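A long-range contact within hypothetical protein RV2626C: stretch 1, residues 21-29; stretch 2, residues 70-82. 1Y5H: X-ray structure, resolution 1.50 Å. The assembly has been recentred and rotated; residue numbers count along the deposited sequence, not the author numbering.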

# COMPACT_ATOMS: atom_id res chain seq x y z
N VAL A 21 -14.02 4.18 -11.14
CA VAL A 21 -13.94 5.53 -10.59
C VAL A 21 -13.63 6.51 -11.70
O VAL A 21 -12.80 6.24 -12.56
CB VAL A 21 -12.86 5.60 -9.50
CG1 VAL A 21 -12.75 7.02 -8.97
CG2 VAL A 21 -13.20 4.63 -8.38
N GLY A 22 -14.32 7.65 -11.70
CA GLY A 22 -14.10 8.64 -12.74
C GLY A 22 -12.71 9.25 -12.71
O GLY A 22 -12.17 9.52 -11.64
N GLU A 23 -12.14 9.48 -13.89
CA GLU A 23 -10.81 10.06 -14.01
C GLU A 23 -10.71 11.46 -13.41
O GLU A 23 -9.62 11.89 -13.03
CB GLU A 23 -10.39 10.12 -15.49
CG GLU A 23 -11.31 11.00 -16.33
CD GLU A 23 -10.73 11.37 -17.69
OE1 GLU A 23 -9.63 11.98 -17.72
OE2 GLU A 23 -11.37 11.08 -18.72
N HIS A 24 -11.83 12.17 -13.33
CA HIS A 24 -11.81 13.53 -12.78
C HIS A 24 -12.06 13.60 -11.28
O HIS A 24 -12.06 14.68 -10.70
CB HIS A 24 -12.83 14.40 -13.51
CG HIS A 24 -12.59 14.49 -14.99
ND1 HIS A 24 -11.43 15.01 -15.53
CD2 HIS A 24 -13.35 14.09 -16.04
CE1 HIS A 24 -11.49 14.92 -16.85
NE2 HIS A 24 -12.64 14.37 -17.18
N GLU A 25 -12.29 12.45 -10.65
CA GLU A 25 -12.51 12.43 -9.21
C GLU A 25 -11.17 12.74 -8.53
O GLU A 25 -10.11 12.39 -9.05
CB GLU A 25 -13.07 11.08 -8.77
CG GLU A 25 -14.43 10.80 -9.43
CD GLU A 25 -15.23 9.70 -8.75
OE1 GLU A 25 -15.53 9.83 -7.54
OE2 GLU A 25 -15.58 8.70 -9.43
N THR A 26 -11.23 13.42 -7.39
CA THR A 26 -10.01 13.80 -6.66
C THR A 26 -9.36 12.60 -5.97
O THR A 26 -9.97 11.54 -5.83
CB THR A 26 -10.30 14.87 -5.60
OG1 THR A 26 -11.07 14.30 -4.53
CG2 THR A 26 -11.07 16.04 -6.23
N LEU A 27 -8.11 12.77 -5.55
CA LEU A 27 -7.42 11.68 -4.87
C LEU A 27 -8.08 11.42 -3.52
O LEU A 27 -8.12 10.28 -3.05
CB LEU A 27 -5.93 11.99 -4.69
CG LEU A 27 -5.13 12.18 -5.98
CD1 LEU A 27 -3.65 12.40 -5.62
CD2 LEU A 27 -5.28 10.95 -6.88
N THR A 28 -8.59 12.48 -2.89
CA THR A 28 -9.26 12.32 -1.61
C THR A 28 -10.50 11.46 -1.82
O THR A 28 -10.80 10.58 -1.01
CB THR A 28 -9.67 13.69 -1.04
OG1 THR A 28 -8.49 14.46 -0.76
CG2 THR A 28 -10.47 13.52 0.25
N ALA A 29 -11.23 11.70 -2.91
CA ALA A 29 -12.42 10.91 -3.18
C ALA A 29 -12.04 9.45 -3.43
O ALA A 29 -12.71 8.54 -2.96
CB ALA A 29 -13.16 11.48 -4.39
N ASP A 70 -1.94 18.34 -4.29
CA ASP A 70 -2.99 18.53 -3.30
C ASP A 70 -4.00 17.42 -3.56
O ASP A 70 -4.56 17.35 -4.65
CB ASP A 70 -3.67 19.90 -3.52
CG ASP A 70 -4.76 20.20 -2.51
OD1 ASP A 70 -5.30 19.26 -1.89
OD2 ASP A 70 -5.08 21.40 -2.34
N PRO A 71 -4.26 16.54 -2.58
CA PRO A 71 -5.22 15.45 -2.83
C PRO A 71 -6.65 15.91 -3.11
O PRO A 71 -7.45 15.14 -3.63
CB PRO A 71 -5.11 14.60 -1.57
CG PRO A 71 -4.77 15.60 -0.52
CD PRO A 71 -3.74 16.47 -1.20
N ASN A 72 -6.95 17.17 -2.78
CA ASN A 72 -8.29 17.70 -3.02
C ASN A 72 -8.46 18.29 -4.41
O ASN A 72 -9.58 18.64 -4.80
CB ASN A 72 -8.66 18.75 -1.97
CG ASN A 72 -8.87 18.16 -0.59
OD1 ASN A 72 -9.50 17.12 -0.45
ND2 ASN A 72 -8.35 18.83 0.43
N THR A 73 -7.36 18.43 -5.15
CA THR A 73 -7.42 18.97 -6.50
C THR A 73 -6.81 18.03 -7.54
O THR A 73 -7.27 17.99 -8.68
CB THR A 73 -6.75 20.36 -6.61
OG1 THR A 73 -5.34 20.24 -6.36
CG2 THR A 73 -7.37 21.32 -5.60
N ALA A 74 -5.78 17.28 -7.15
CA ALA A 74 -5.16 16.32 -8.07
C ALA A 74 -6.21 15.24 -8.33
O ALA A 74 -6.96 14.88 -7.43
CB ALA A 74 -3.92 15.70 -7.43
N THR A 75 -6.25 14.73 -9.56
CA THR A 75 -7.25 13.73 -9.93
C THR A 75 -6.74 12.30 -10.06
O THR A 75 -5.55 12.06 -10.26
CB THR A 75 -7.92 14.11 -11.25
OG1 THR A 75 -6.96 14.01 -12.31
CG2 THR A 75 -8.46 15.53 -11.19
N ALA A 76 -7.66 11.36 -9.94
CA ALA A 76 -7.32 9.94 -10.06
C ALA A 76 -6.69 9.67 -11.42
O ALA A 76 -5.73 8.90 -11.53
CB ALA A 76 -8.57 9.09 -9.87
N GLY A 77 -7.25 10.30 -12.45
CA GLY A 77 -6.73 10.11 -13.80
C GLY A 77 -5.29 10.56 -13.97
O GLY A 77 -4.51 9.92 -14.67
N GLU A 78 -4.93 11.68 -13.33
CA GLU A 78 -3.58 12.22 -13.44
C GLU A 78 -2.53 11.21 -13.00
O GLU A 78 -1.43 11.17 -13.53
CB GLU A 78 -3.46 13.49 -12.60
N LEU A 79 -2.88 10.39 -12.00
CA LEU A 79 -1.95 9.38 -11.51
C LEU A 79 -2.16 8.02 -12.17
O LEU A 79 -1.20 7.28 -12.39
CB LEU A 79 -2.08 9.24 -9.99
CG LEU A 79 -1.47 10.34 -9.11
CD1 LEU A 79 -2.13 11.67 -9.41
CD2 LEU A 79 -1.64 9.97 -7.65
N ALA A 80 -3.41 7.69 -12.48
CA ALA A 80 -3.71 6.39 -13.08
C ALA A 80 -3.23 6.21 -14.52
O ALA A 80 -2.98 5.08 -14.95
CB ALA A 80 -5.21 6.12 -13.00
N ARG A 81 -3.09 7.30 -15.26
CA ARG A 81 -2.64 7.21 -16.65
C ARG A 81 -1.21 6.69 -16.78
O ARG A 81 -0.75 6.45 -17.90
CB ARG A 81 -2.76 8.56 -17.35
CG ARG A 81 -4.20 8.94 -17.69
CD ARG A 81 -4.31 10.43 -18.00
NE ARG A 81 -5.68 10.89 -17.82
CZ ARG A 81 -6.01 12.05 -17.26
NH1 ARG A 81 -5.06 12.87 -16.82
NH2 ARG A 81 -7.28 12.38 -17.13
N ASP A 82 -0.51 6.53 -15.66
CA ASP A 82 0.85 6.01 -15.68
C ASP A 82 0.82 4.48 -15.63
O ASP A 82 1.83 3.83 -15.94
CB ASP A 82 1.66 6.46 -14.45
CG ASP A 82 1.81 7.96 -14.36
OD1 ASP A 82 1.73 8.65 -15.40
OD2 ASP A 82 2.03 8.45 -13.23
O HOH W 1 -11.85 16.22 -2.78

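The shortest polar contact is the salt bridge between Glu23 OE1 and Arg81 NH2, at 2.5 Å. The carboxylate oxygen lies near the guanidinium plane, at its edge, where the N-H bonds point, although the N-H...O angle of 132° is well short of linear. Arg81 reaches it with extended chi2 and chi3 (both t); its CA-to-CB bond points sideways, and length brings the charge to Glu23.

Backbone hydrogen bonds form the rest of the polar framework. Ala76 N donates to Glu25 O (2.8 Å, 162°) and Gly77 N to Glu23 O (2.9 Å, 149°), so two amides at the start of the helix, free of partners within their own helix, are satisfied by the turn running from Gly22 to Glu25. Leu27 N donates to Ala74 O (3.1 Å, 137°) and Thr28 N to Pro71 O (3.0 Å, 151°), the same arrangement with the roles of the stretches exchanged. Between them Thr26 and Thr75 form a single beta bridge, with their CA atoms 4.3 Å apart. Each threonine is also an N-cap: Thr26 OG1 accepts from Ala29 N at 3.1 Å, Thr75 OG1 from Glu78 N at 3.3 Å.

Gly77 suits this tight approach, because an ideal CB there would lie 2.9 Å from Glu23 O, a clash. At the exposed margin, Thr28 OG1 donates to Asn72 OD1 (2.9 Å), and water 1 lies 2.7 Å from Thr26 OG1 while donating a weak bond to Asn72 OD1 at 3.4 Å.

Packing centres on Leu27, which has 114 Å² covered by the other stretch. Its m,t rotamer places CD1 3.8 Å from both Ala74 CB and Leu79 CD2, while its CB sits 4.1 Å from Pro71 CB. In all, the contact buries 634 Å², summed over both sides.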